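Local coordinates for protein peptidase M28 (Shewanella amazonensis SB2B, PDB 3IIB) that probably hydrolyses dipeptides or trims peptides from the carboxyl end, as a metallopeptidase of family M28 that holds a pair of zinc ions, at residues K45-W50 against A256-W261; V111-L116 against G125-K130; Q117-A122 against A158-E163; A267-A272 against A302-L307. One frame throughout, in Å; residues are numbered along the deposited sequence.

Contact 1: K45-W50 against A256-W261; sequences KVAVDW and AHLDSW. With ZN (zinc ion), chain C.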
loop_
_atom_site.group_PDB
_atom_site.type_symbol
_atom_site.label_atom_id
_atom_site.label_comp_id
_atom_site.label_asym_id
_atom_site.label_seq_id
_atom_site.Cartn_x
_atom_site.Cartn_y
_atom_site.Cartn_z
ATOM N N LYS A 45 -9.037 16.125 21.225
ATOM C CA LYS A 45 -8.867 17.494 21.673
ATOM C C LYS A 45 -7.845 18.265 20.849
ATOM O O LYS A 45 -8.051 19.447 20.577
ATOM C CB LYS A 45 -8.485 17.550 23.156
ATOM C CG LYS A 45 -8.201 18.944 23.666
ATOM C CD LYS A 45 -8.012 18.899 25.191
ATOM C CE LYS A 45 -8.133 20.290 25.845
ATOM N NZ LYS A 45 -7.625 21.495 25.112
ATOM N N VAL A 46 -6.742 17.612 20.467
ATOM C CA VAL A 46 -5.732 18.246 19.577
ATOM C C VAL A 46 -6.348 18.752 18.282
ATOM O O VAL A 46 -6.068 19.884 17.888
ATOM C CB VAL A 46 -4.500 17.334 19.330
ATOM C CG1 VAL A 46 -3.487 17.969 18.361
ATOM C CG2 VAL A 46 -3.830 16.942 20.722
ATOM N N ALA A 47 -7.215 17.949 17.659
ATOM C CA ALA A 47 -7.865 18.337 16.408
ATOM C C ALA A 47 -8.842 19.493 16.634
ATOM O O ALA A 47 -8.888 20.458 15.851
ATOM C CB ALA A 47 -8.568 17.138 15.779
ATOM N N VAL A 48 -9.611 19.427 17.740
ATOM C CA VAL A 48 -10.539 20.515 18.061
ATOM C C VAL A 48 -9.765 21.839 18.266
ATOM O O VAL A 48 -10.180 22.885 17.733
ATOM C CB VAL A 48 -11.452 20.130 19.290
ATOM C CG1 VAL A 48 -12.127 21.370 19.888
ATOM C CG2 VAL A 48 -12.429 19.016 18.883
ATOM N N ASP A 49 -8.676 21.793 19.040
ATOM C CA ASP A 49 -7.930 22.994 19.357
ATOM C C ASP A 49 -7.316 23.528 18.047
ATOM O O ASP A 49 -7.328 24.734 17.781
ATOM C CB ASP A 49 -6.879 22.721 20.415
ATOM C CG ASP A 49 -7.488 22.533 21.802
ATOM O OD1 ASP A 49 -8.652 22.917 21.975
ATOM O OD2 ASP A 49 -6.812 21.977 22.679
ATOM N N TRP A 50 -6.881 22.611 17.191
ATOM C CA TRP A 50 -6.281 22.998 15.906
ATOM C C TRP A 50 -7.318 23.740 15.056
ATOM O O TRP A 50 -7.002 24.746 14.441
ATOM C CB TRP A 50 -5.732 21.780 15.165
ATOM C CG TRP A 50 -5.434 22.064 13.706
ATOM C CD1 TRP A 50 -4.246 22.458 13.187
ATOM C CD2 TRP A 50 -6.353 21.991 12.617
ATOM N NE1 TRP A 50 -4.361 22.648 11.829
ATOM C CE2 TRP A 50 -5.645 22.341 11.450
ATOM C CE3 TRP A 50 -7.708 21.607 12.501
ATOM C CZ2 TRP A 50 -6.249 22.376 10.190
ATOM C CZ3 TRP A 50 -8.314 21.649 11.236
ATOM C CH2 TRP A 50 -7.577 22.035 10.093
ATOM N N ALA A 256 -18.254 19.101 7.137
ATOM C CA ALA A 256 -17.342 17.972 6.974
ATOM C C ALA A 256 -17.245 17.354 8.351
ATOM O O ALA A 256 -17.741 17.953 9.331
ATOM C CB ALA A 256 -15.927 18.459 6.494
ATOM N N HIS A 257 -16.572 16.215 8.493
ATOM C CA HIS A 257 -16.254 15.731 9.870
ATOM C C HIS A 257 -14.779 15.880 10.168
ATOM O O HIS A 257 -13.965 15.694 9.289
ATOM C CB HIS A 257 -16.749 14.302 10.149
ATOM C CG HIS A 257 -16.160 13.225 9.297
ATOM N ND1 HIS A 257 -15.116 12.434 9.721
ATOM C CD2 HIS A 257 -16.539 12.730 8.089
ATOM C CE1 HIS A 257 -14.832 11.544 8.786
ATOM N NE2 HIS A 257 -15.687 11.694 7.789
ATOM N N LEU A 258 -14.460 16.240 11.418
ATOM C CA LEU A 258 -13.100 16.517 11.850
ATOM C C LEU A 258 -12.418 15.272 12.342
ATOM O O LEU A 258 -11.168 15.203 12.389
ATOM C CB LEU A 258 -13.130 17.570 12.978
ATOM C CG LEU A 258 -11.783 18.098 13.483
ATOM C CD1 LEU A 258 -10.921 18.629 12.309
ATOM C CD2 LEU A 258 -12.011 19.147 14.584
ATOM N N ASP A 259 -13.202 14.274 12.737
ATOM C CA ASP A 259 -12.588 13.069 13.293
ATOM C C ASP A 259 -12.144 12.120 12.164
ATOM O O ASP A 259 -12.548 12.281 11.000
ATOM C CB ASP A 259 -13.548 12.369 14.249
ATOM C CG ASP A 259 -14.783 11.757 13.523
ATOM O OD1 ASP A 259 -15.437 12.474 12.721
ATOM O OD2 ASP A 259 -15.113 10.566 13.753
ATOM N N SER A 260 -11.384 11.091 12.536
ATOM C CA SER A 260 -10.916 10.106 11.574
ATOM C C SER A 260 -10.668 8.826 12.293
ATOM O O SER A 260 -10.772 8.772 13.523
ATOM C CB SER A 260 -9.590 10.543 10.908
ATOM O OG SER A 260 -8.448 10.505 11.772
ATOM N N TRP A 261 -10.348 7.787 11.520
ATOM C CA TRP A 261 -9.704 6.582 12.100
ATOM C C TRP A 261 -8.218 6.866 12.395
ATOM O O TRP A 261 -7.670 7.951 12.033
ATOM C CB TRP A 261 -9.959 5.329 11.252
ATOM C CG TRP A 261 -11.391 4.901 11.488
ATOM C CD1 TRP A 261 -12.454 5.210 10.716
ATOM C CD2 TRP A 261 -11.915 4.295 12.676
ATOM N NE1 TRP A 261 -13.622 4.741 11.287
ATOM C CE2 TRP A 261 -13.320 4.193 12.507
ATOM C CE3 TRP A 261 -11.336 3.832 13.870
ATOM C CZ2 TRP A 261 -14.146 3.636 13.476
ATOM C CZ3 TRP A 261 -12.154 3.266 14.831
ATOM C CH2 TRP A 261 -13.541 3.169 14.635
HETATM ZN ZN ZN C . -15.971 10.233 6.211
HETATM O O HOH W 1 -16.380 8.690 7.324
HETATM O O HOH W 2 -16.503 8.857 4.344
#
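Ala-47, on helix 42-57, and Leu-258, just past the end of strand 247-257, bring their backbones closest, CA to CA 7.2 Å, and no hydrogen bond links the two segments. Leu-258 does the work. Chi1 of -174° swings its CG to the side of the carbonyl carbon and so toward the helix, where the isobutyl group splits. Methyl CD2 lies over the backbone, 3.6 Å from Ala-47 O, and meets Val-48 CG2 at 4.3 Å, while CD1 reaches Trp-50 CZ3 at 4.1 Å, the two side chains crossing obliquely. Ala-47 CB sits under the fork, 4.1 Å from Leu-258 CG. An alanine in place of Leu-258 is likely to open a gap against Ala-47 and Trp-50. This is the strand end that carries a metal ligand in the M28 fold: His-257, the residue before Leu-258, binds zinc through NE2 at 2.2 Å, together with Asp-269 and Asp-331. Its ring turns from the helix, and ND1 makes two weak bonds, to Asp-259 O and OD1. Trp-50 NE1 bonds to Ser-29 OG on helix 22-33, and Leu-258 O accepts from Arg-37 NE.

Contact 2: V111-L116 against G125-K130; sequences VRFDTL and GSLNDK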
loop_
_atom_site.group_PDB
_atom_site.type_symbol
_atom_site.label_atom_id
_atom_site.label_comp_id
_atom_site.label_asym_id
_atom_site.label_seq_id
_atom_site.Cartn_x
_atom_site.Cartn_y
_atom_site.Cartn_z
ATOM N N VAL A 111 -14.296 -20.717 8.802
ATOM C CA VAL A 111 -15.324 -21.089 7.842
ATOM C C VAL A 111 -15.589 -19.865 6.989
ATOM O O VAL A 111 -15.867 -18.791 7.512
ATOM C CB VAL A 111 -16.641 -21.582 8.500
ATOM C CG1 VAL A 111 -17.672 -21.993 7.402
ATOM C CG2 VAL A 111 -16.393 -22.724 9.461
ATOM N N ARG A 112 -15.497 -20.040 5.677
ATOM C CA ARG A 112 -15.633 -18.958 4.731
ATOM C C ARG A 112 -17.084 -18.772 4.283
ATOM O O ARG A 112 -17.781 -19.737 4.002
ATOM C CB ARG A 112 -14.769 -19.236 3.486
ATOM C CG ARG A 112 -14.807 -18.124 2.450
ATOM C CD ARG A 112 -14.064 -18.518 1.158
ATOM N NE ARG A 112 -14.304 -17.505 0.129
ATOM C CZ ARG A 112 -15.470 -17.320 -0.500
ATOM N NH1 ARG A 112 -16.489 -18.149 -0.300
ATOM N NH2 ARG A 112 -15.611 -16.332 -1.386
ATOM N N PHE A 113 -17.494 -17.508 4.189
ATOM C CA PHE A 113 -18.803 -17.100 3.678
ATOM C C PHE A 113 -18.599 -16.075 2.584
ATOM O O PHE A 113 -17.711 -15.237 2.693
ATOM C CB PHE A 113 -19.650 -16.538 4.841
ATOM C CG PHE A 113 -19.942 -17.582 5.885
ATOM C CD1 PHE A 113 -21.022 -18.448 5.719
ATOM C CD2 PHE A 113 -19.073 -17.778 6.972
ATOM C CE1 PHE A 113 -21.248 -19.489 6.638
ATOM C CE2 PHE A 113 -19.298 -18.805 7.880
ATOM C CZ PHE A 113 -20.381 -19.650 7.727
ATOM N N ASP A 114 -19.366 -16.191 1.497
ATOM C CA ASP A 114 -19.279 -15.222 0.418
ATOM C C ASP A 114 -19.648 -13.819 0.886
ATOM O O ASP A 114 -19.089 -12.851 0.407
ATOM C CB ASP A 114 -20.215 -15.548 -0.733
ATOM C CG ASP A 114 -19.895 -16.836 -1.456
ATOM O OD1 ASP A 114 -18.772 -17.352 -1.398
ATOM O OD2 ASP A 114 -20.822 -17.328 -2.131
ATOM N N THR A 115 -20.615 -13.716 1.796
ATOM C CA THR A 115 -21.215 -12.445 2.181
ATOM C C THR A 115 -21.766 -12.568 3.600
ATOM O O THR A 115 -21.928 -13.676 4.107
ATOM C CB THR A 115 -22.407 -12.080 1.268
ATOM O OG1 THR A 115 -23.453 -13.052 1.450
ATOM C CG2 THR A 115 -21.986 -12.041 -0.227
ATOM N N LEU A 116 -22.021 -11.422 4.234
ATOM C CA LEU A 116 -22.795 -11.345 5.474
ATOM C C LEU A 116 -24.107 -12.137 5.394
ATOM O O LEU A 116 -24.423 -12.894 6.313
ATOM C CB LEU A 116 -23.088 -9.876 5.835
ATOM C CG LEU A 116 -24.030 -9.669 7.037
ATOM C CD1 LEU A 116 -23.415 -10.139 8.372
ATOM C CD2 LEU A 116 -24.454 -8.195 7.117
ATOM N N GLY A 125 -25.113 -23.103 15.613
ATOM C CA GLY A 125 -24.101 -24.032 16.090
ATOM C C GLY A 125 -22.997 -24.382 15.112
ATOM O O GLY A 125 -22.045 -25.035 15.494
ATOM N N SER A 126 -23.144 -24.003 13.840
ATOM C CA SER A 126 -22.226 -24.454 12.809
ATOM C C SER A 126 -20.846 -23.824 12.961
ATOM O O SER A 126 -19.858 -24.391 12.495
ATOM C CB SER A 126 -22.771 -24.191 11.404
ATOM O OG SER A 126 -22.980 -22.821 11.143
ATOM N N LEU A 127 -20.765 -22.678 13.632
ATOM C CA LEU A 127 -19.481 -22.032 13.854
ATOM C C LEU A 127 -18.940 -22.220 15.265
ATOM O O LEU A 127 -17.934 -21.607 15.615
ATOM C CB LEU A 127 -19.537 -20.563 13.473
ATOM C CG LEU A 127 -19.886 -20.339 12.000
ATOM C CD1 LEU A 127 -19.798 -18.898 11.697
ATOM C CD2 LEU A 127 -18.985 -21.111 11.037
ATOM N N ASN A 128 -19.543 -23.114 16.062
ATOM C CA ASN A 128 -18.978 -23.393 17.369
ATOM C C ASN A 128 -17.457 -23.614 17.290
ATOM O O ASN A 128 -16.972 -24.375 16.431
ATOM C CB ASN A 128 -19.649 -24.629 17.998
ATOM C CG ASN A 128 -21.075 -24.352 18.452
ATOM O OD1 ASN A 128 -21.568 -23.247 18.312
ATOM N ND2 ASN A 128 -21.746 -25.368 18.980
ATOM N N ASP A 129 -16.710 -22.938 18.166
ATOM C CA ASP A 129 -15.247 -23.099 18.243
ATOM C C ASP A 129 -14.477 -22.595 17.017
ATOM O O ASP A 129 -13.250 -22.749 16.955
ATOM C CB ASP A 129 -14.882 -24.571 18.479
ATOM C CG ASP A 129 -15.669 -25.178 19.620
ATOM O OD1 ASP A 129 -15.667 -24.570 20.708
ATOM O OD2 ASP A 129 -16.300 -26.240 19.416
ATOM N N LYS A 130 -15.163 -21.954 16.077
ATOM C CA LYS A 130 -14.537 -21.547 14.828
ATOM C C LYS A 130 -14.563 -20.042 14.636
ATOM O O LYS A 130 -15.247 -19.312 15.333
ATOM C CB LYS A 130 -15.235 -22.234 13.653
ATOM C CG LYS A 130 -14.997 -23.764 13.653
ATOM C CD LYS A 130 -15.588 -24.458 12.451
ATOM C CE LYS A 130 -15.115 -25.885 12.347
ATOM N NZ LYS A 130 -15.866 -26.617 11.272
#
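Leu-127 and Phe-113 point at one another from opposite directions, and Val-111 lies across the leucine at a slant. Methyl CD2 of Leu-127 comes to the edge of the Phe-113 ring, in its plane, 3.9 Å from CE2. The other methyl, CD1, approaches the same CE2 obliquely at 3.9 Å. CD2 also presses hard on Val-111, 3.4 Å from CG2 and 3.5 Å from CB, tighter than ordinary carbon packing. The same valine methyl, CG2, also meets Lys-130 CD at 3.5 Å, the lysine chain running extended past the valine. Chi1 of Leu-127 (-60°) sends both its methyls toward Val-111 and Phe-113, and two overlapping turns, type I from Gly-125 and type II from Leu-127, shape the loop that presents it. Were Phe-113 an alanine, Leu-127 CD1 and CD2 would probably lose the ring they pack on. Strand 106-113, helix 116-120 and strand 131-134 make a beta-alpha-beta crossover between parallel neighbours, and this loop is its return leg. Arg-112 points away, salt-bridged to Asp-114 and Asp-135. The chemistry is therefore wholly apolar across the contact: methyls, a ring and a lysine methylene, held by shape rather than by directed bonds.

Contact 3: Q117-A122 against A158-E163; sequences QDLQNA and AVAAAE
The carboxamide of Gln-120, the one flat side-chain group among the residues that touch here, carries none of the contact by face or by edge; its CG methylene does, resting 3.8 Å from Ala-160 CB. The flat group that is covered belongs to the backbone: the peptide joining Ala-160 to Ala-161 has Leu-119 on one face, with methyl CD2 standing almost straight above Ala-161 N at 3.8 Å.

Leu-119 is the larger partner. Its CG lies anti to the backbone N (chi1 173°), which carries the two methyls across to helix 145-163. CD2 settles between the methyl groups of Ala-160 and Ala-161, 4.0 Å from each CB, while CD1 comes 4.1 Å from Ala-161 CA. Ala-160 CB in turn fits between Leu-119 and the Gln-120 methylene. Because the second helix offers alanines on this side, the chains come close, CA of Gln-120 to CA of Ala-160 being 5.6 Å. Nothing polar crosses between the segments. Lys-164, just past 158-163, bonds through NZ to the carbonyl oxygens of Gln-120 and Ala-122.

The contact thus joins two helices that lie against the same side of the sheet. Leu-119 also reaches Ile-134 and Ala-161 reaches Ala-132, both on strand 131-134, and Leu-119 touches Phe-113 of strand 106-113 and Leu-127 of the loop leading into strand 131-134 as well.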
loop_
_atom_site.group_PDB
_atom_site.type_symbol
_atom_site.label_atom_id
_atom_site.label_comp_id
_atom_site.label_asym_id
_atom_site.label_seq_id
_atom_site.Cartn_x
_atom_site.Cartn_y
_atom_site.Cartn_z
ATOM N N GLN A 117 -24.856 -11.999 4.297
ATOM C CA GLN A 117 -26.121 -12.733 4.161
ATOM C C GLN A 117 -25.926 -14.245 4.262
ATOM O O GLN A 117 -26.685 -14.934 4.922
ATOM C CB GLN A 117 -26.824 -12.388 2.851
ATOM C CG GLN A 117 -28.275 -12.920 2.770
ATOM C CD GLN A 117 -29.170 -12.450 3.937
ATOM O OE1 GLN A 117 -29.514 -13.233 4.836
ATOM N NE2 GLN A 117 -29.542 -11.165 3.923
ATOM N N ASP A 118 -24.867 -14.751 3.625
ATOM C CA ASP A 118 -24.539 -16.170 3.699
ATOM C C ASP A 118 -24.221 -16.611 5.119
ATOM O O ASP A 118 -24.671 -17.655 5.573
ATOM C CB ASP A 118 -23.394 -16.490 2.742
ATOM C CG ASP A 118 -23.827 -16.391 1.291
ATOM O OD1 ASP A 118 -24.915 -16.914 0.958
ATOM O OD2 ASP A 118 -23.103 -15.790 0.482
ATOM N N LEU A 119 -23.496 -15.774 5.837
ATOM C CA LEU A 119 -23.199 -16.024 7.242
ATOM C C LEU A 119 -24.491 -16.043 8.063
ATOM O O LEU A 119 -24.697 -16.935 8.893
ATOM C CB LEU A 119 -22.251 -14.952 7.760
ATOM C CG LEU A 119 -21.963 -14.957 9.243
ATOM C CD1 LEU A 119 -21.474 -16.353 9.740
ATOM C CD2 LEU A 119 -20.956 -13.825 9.559
ATOM N N GLN A 120 -25.355 -15.061 7.799
ATOM C CA GLN A 120 -26.648 -14.969 8.503
ATOM C C GLN A 120 -27.534 -16.201 8.236
ATOM O O GLN A 120 -28.319 -16.601 9.104
ATOM C CB GLN A 120 -27.385 -13.682 8.121
ATOM C CG GLN A 120 -26.781 -12.426 8.726
ATOM C CD GLN A 120 -27.318 -11.129 8.140
ATOM O OE1 GLN A 120 -27.598 -11.037 6.938
ATOM N NE2 GLN A 120 -27.416 -10.091 8.989
ATOM N N ASN A 121 -27.405 -16.788 7.046
ATOM C CA ASN A 121 -28.104 -18.021 6.676
ATOM C C ASN A 121 -27.511 -19.316 7.237
ATOM O O ASN A 121 -28.135 -20.364 7.113
ATOM C CB ASN A 121 -28.147 -18.178 5.154
ATOM C CG ASN A 121 -28.963 -17.108 4.465
ATOM O OD1 ASN A 121 -29.750 -16.410 5.087
ATOM N ND2 ASN A 121 -28.771 -16.975 3.161
ATOM N N ALA A 122 -26.326 -19.270 7.841
ATOM C CA ALA A 122 -25.700 -20.483 8.351
ATOM C C ALA A 122 -26.554 -21.106 9.451
ATOM O O ALA A 122 -27.369 -20.439 10.067
ATOM C CB ALA A 122 -24.266 -20.183 8.882
ATOM N N ALA A 158 -19.740 -9.451 13.196
ATOM C CA ALA A 158 -19.392 -10.070 14.471
ATOM C C ALA A 158 -20.652 -10.579 15.203
ATOM O O ALA A 158 -20.632 -11.639 15.860
ATOM C CB ALA A 158 -18.545 -9.098 15.361
ATOM N N VAL A 159 -21.747 -9.846 15.082
ATOM C CA VAL A 159 -22.997 -10.295 15.678
ATOM C C VAL A 159 -23.493 -11.583 15.002
ATOM O O VAL A 159 -23.766 -12.587 15.661
ATOM C CB VAL A 159 -24.067 -9.228 15.637
ATOM C CG1 VAL A 159 -25.451 -9.825 16.092
ATOM C CG2 VAL A 159 -23.670 -8.045 16.501
ATOM N N ALA A 160 -23.568 -11.557 13.678
ATOM C CA ALA A 160 -24.065 -12.717 12.936
ATOM C C ALA A 160 -23.200 -13.962 13.179
ATOM O O ALA A 160 -23.728 -15.064 13.312
ATOM C CB ALA A 160 -24.145 -12.387 11.429
ATOM N N ALA A 161 -21.882 -13.786 13.257
ATOM C CA ALA A 161 -20.987 -14.900 13.497
ATOM C C ALA A 161 -21.163 -15.460 14.906
ATOM O O ALA A 161 -21.251 -16.659 15.090
ATOM C CB ALA A 161 -19.540 -14.490 13.270
ATOM N N ALA A 162 -21.232 -14.588 15.909
ATOM C CA ALA A 162 -21.463 -15.041 17.307
ATOM C C ALA A 162 -22.766 -15.814 17.480
ATOM O O ALA A 162 -22.797 -16.813 18.210
ATOM C CB ALA A 162 -21.414 -13.883 18.307
ATOM N N GLU A 163 -23.805 -15.396 16.774
ATOM C CA GLU A 163 -25.095 -16.091 16.764
ATOM C C GLU A 163 -24.994 -17.528 16.318
ATOM O O GLU A 163 -25.774 -18.365 16.759
ATOM C CB GLU A 163 -26.134 -15.331 15.916
ATOM C CG GLU A 163 -26.531 -14.041 16.567
ATOM C CD GLU A 163 -27.510 -13.226 15.741
ATOM O OE1 GLU A 163 -27.420 -13.233 14.484
ATOM O OE2 GLU A 163 -28.368 -12.565 16.358
#

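Contact 4: A267-A272 against A302-L307; sequences AIDDGA and AEELGL. With ZN (zinc ion), chain B; ZN (zinc ion), chain C.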
loop_
_atom_site.group_PDB
_atom_site.type_symbol
_atom_site.label_atom_id
_atom_site.label_comp_id
_atom_site.label_asym_id
_atom_site.label_seq_id
_atom_site.Cartn_x
_atom_site.Cartn_y
_atom_site.Cartn_z
ATOM N N ALA A 267 -6.390 11.840 5.877
ATOM C CA ALA A 267 -6.261 12.840 4.851
ATOM C C ALA A 267 -7.498 12.892 3.963
ATOM O O ALA A 267 -8.045 13.976 3.743
ATOM C CB ALA A 267 -4.982 12.627 3.986
ATOM N N ILE A 268 -7.946 11.774 3.404
ATOM C CA ILE A 268 -9.091 11.892 2.525
ATOM C C ILE A 268 -10.385 11.697 3.289
ATOM O O ILE A 268 -11.448 12.167 2.860
ATOM C CB ILE A 268 -8.969 10.958 1.269
ATOM C CG1 ILE A 268 -9.186 9.510 1.650
ATOM C CG2 ILE A 268 -7.599 11.176 0.551
ATOM C CD1 ILE A 268 -9.133 8.538 0.479
ATOM N N ASP A 269 -10.305 10.992 4.431
ATOM C CA ASP A 269 -11.468 10.788 5.268
ATOM C C ASP A 269 -11.190 11.360 6.668
ATOM O O ASP A 269 -10.712 10.624 7.552
ATOM C CB ASP A 269 -11.779 9.302 5.387
ATOM C CG ASP A 269 -13.125 9.046 6.022
ATOM O OD1 ASP A 269 -13.906 10.013 6.184
ATOM O OD2 ASP A 269 -13.415 7.880 6.382
ATOM N N ASP A 270 -11.472 12.631 6.901
ATOM C CA ASP A 270 -12.068 13.557 5.960
ATOM C C ASP A 270 -11.359 14.908 6.045
ATOM O O ASP A 270 -11.977 15.984 5.994
ATOM C CB ASP A 270 -13.581 13.672 6.268
ATOM C CG ASP A 270 -14.341 14.484 5.241
ATOM O OD1 ASP A 270 -13.924 14.497 4.043
ATOM O OD2 ASP A 270 -15.385 15.115 5.646
ATOM N N GLY A 271 -10.028 14.868 6.129
ATOM C CA GLY A 271 -9.246 16.077 6.094
ATOM C C GLY A 271 -9.513 16.871 4.826
ATOM O O GLY A 271 -9.552 18.110 4.845
ATOM N N ALA A 272 -9.691 16.190 3.710
ATOM C CA ALA A 272 -10.003 16.864 2.472
ATOM C C ALA A 272 -11.299 17.670 2.593
ATOM O O ALA A 272 -11.371 18.787 2.146
ATOM C CB ALA A 272 -10.120 15.834 1.361
ATOM N N ALA A 302 -16.983 12.990 15.667
ATOM C CA ALA A 302 -17.328 11.605 15.894
ATOM C C ALA A 302 -18.261 11.049 14.820
ATOM O O ALA A 302 -19.137 10.254 15.098
ATOM C CB ALA A 302 -17.890 11.424 17.323
ATOM N N GLU A 303 -18.046 11.460 13.578
ATOM C CA GLU A 303 -18.811 10.879 12.462
ATOM C C GLU A 303 -18.552 9.381 12.331
ATOM O O GLU A 303 -19.467 8.623 12.063
ATOM C CB GLU A 303 -18.508 11.621 11.153
ATOM C CG GLU A 303 -19.341 11.132 9.972
ATOM C CD GLU A 303 -18.767 9.914 9.266
ATOM O OE1 GLU A 303 -17.592 9.587 9.509
ATOM O OE2 GLU A 303 -19.482 9.299 8.449
ATOM N N GLU A 304 -17.304 8.969 12.508
ATOM C CA GLU A 304 -16.880 7.571 12.333
ATOM C C GLU A 304 -17.539 6.620 13.321
ATOM O O GLU A 304 -17.644 5.432 13.055
ATOM C CB GLU A 304 -15.351 7.447 12.451
ATOM C CG GLU A 304 -14.521 8.315 11.490
ATOM C CD GLU A 304 -14.572 7.835 10.051
ATOM O OE1 GLU A 304 -15.356 6.912 9.738
ATOM O OE2 GLU A 304 -13.765 8.365 9.262
ATOM N N LEU A 305 -18.005 7.163 14.445
ATOM C CA LEU A 305 -18.605 6.364 15.491
ATOM C C LEU A 305 -20.140 6.346 15.394
ATOM O O LEU A 305 -20.809 5.960 16.348
ATOM C CB LEU A 305 -18.169 6.871 16.865
ATOM C CG LEU A 305 -16.647 6.998 17.047
ATOM C CD1 LEU A 305 -16.382 7.378 18.531
ATOM C CD2 LEU A 305 -15.883 5.724 16.646
ATOM N N GLY A 306 -20.698 6.754 14.259
ATOM C CA GLY A 306 -22.143 6.750 14.089
ATOM C C GLY A 306 -22.805 8.114 14.020
ATOM O O GLY A 306 -23.905 8.313 14.550
ATOM N N LEU A 307 -22.175 9.050 13.319
ATOM C CA LEU A 307 -22.766 10.380 13.141
ATOM C C LEU A 307 -23.111 11.056 14.466
ATOM O O LEU A 307 -24.049 11.803 14.542
ATOM C CB LEU A 307 -24.030 10.339 12.275
ATOM C CG LEU A 307 -24.066 9.409 11.079
ATOM C CD1 LEU A 307 -25.434 9.531 10.345
ATOM C CD2 LEU A 307 -22.880 9.681 10.174
HETATM ZN ZN ZN B . -14.894 7.181 7.579
HETATM ZN ZN ZN C . -15.971 10.233 6.211
HETATM O O HOH W 3 -10.915 8.192 8.659
HETATM O O HOH W 1 -16.380 8.690 7.324
HETATM O O HOH W 4 -16.412 6.269 6.389
HETATM O O HOH W 2 -16.503 8.857 4.344
#
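Asp-269 and Glu-304 approach from opposite directions and meet at a zinc ion, and everything tight in this contact is arranged round two such ions. The aspartate bridges them: OD2 binds the zinc of chain B at 2.0 Å and OD1 the zinc of chain C at 2.1 Å. Glu-304 grips the first zinc with both oxygens, OE1 at 2.2 Å and OE2 at 2.3 Å. Its chain is bent at chi2 (-72°), which folds the carboxylate back toward the metal. The two carboxylate planes stand 69° apart, and Asp-269 OD2 comes within 2.9 Å of Glu-304 OE2, a closeness owed to the shared ion and not to a hydrogen bond. A cis peptide joins Asp-269 to Asp-270. Water 1 belongs to this core too, bridging the metals at 1.9 Å from the zinc of chain C. His-402 adds a ligand to the zinc of chain B, His-257 and Asp-331 to that of chain C.

The looser links run through water. Water 3 joins Asp-269 O to Glu-304 OE2, and waters 2 and 4 each bind one zinc. Glu-303 stays back from direct coordination here, its OE1 taking a hydrogen bond from water 1 at 2.7 Å, although zinc binding by this residue has been seen for this protein.

Two acidic groups can crowd together because the zinc ions probably offset their charge. A water held by both metals and hydrogen-bonded to a glutamate is consistent with the hydrolytic centre of dizinc M28 peptidases.

Overall arrangement
From the N terminus, helix 42-57 opens contact 1, whose loop stays open for some two hundred residues until the end of strand 247-257. Contacts 2 and 3 are nested within it. They cross: 111-116 and 117-122 come first, then 125-130 closes contact 2 and 158-163 closes contact 3, tying helices 116-120 and 145-163 and the loop before strand 131-134 to strand 106-113 of the sheet. That cluster lies far from the metals, the centres of contacts 3 and 4 being about 28 Å apart. Contact 4 follows in series after contact 1, joining helix 267-285 to the loop after strand 293-300. Contacts 1 and 4 touch and share a zinc ion, with Asp-259 accepting from Glu-304 N and, weakly, from Glu-303 N.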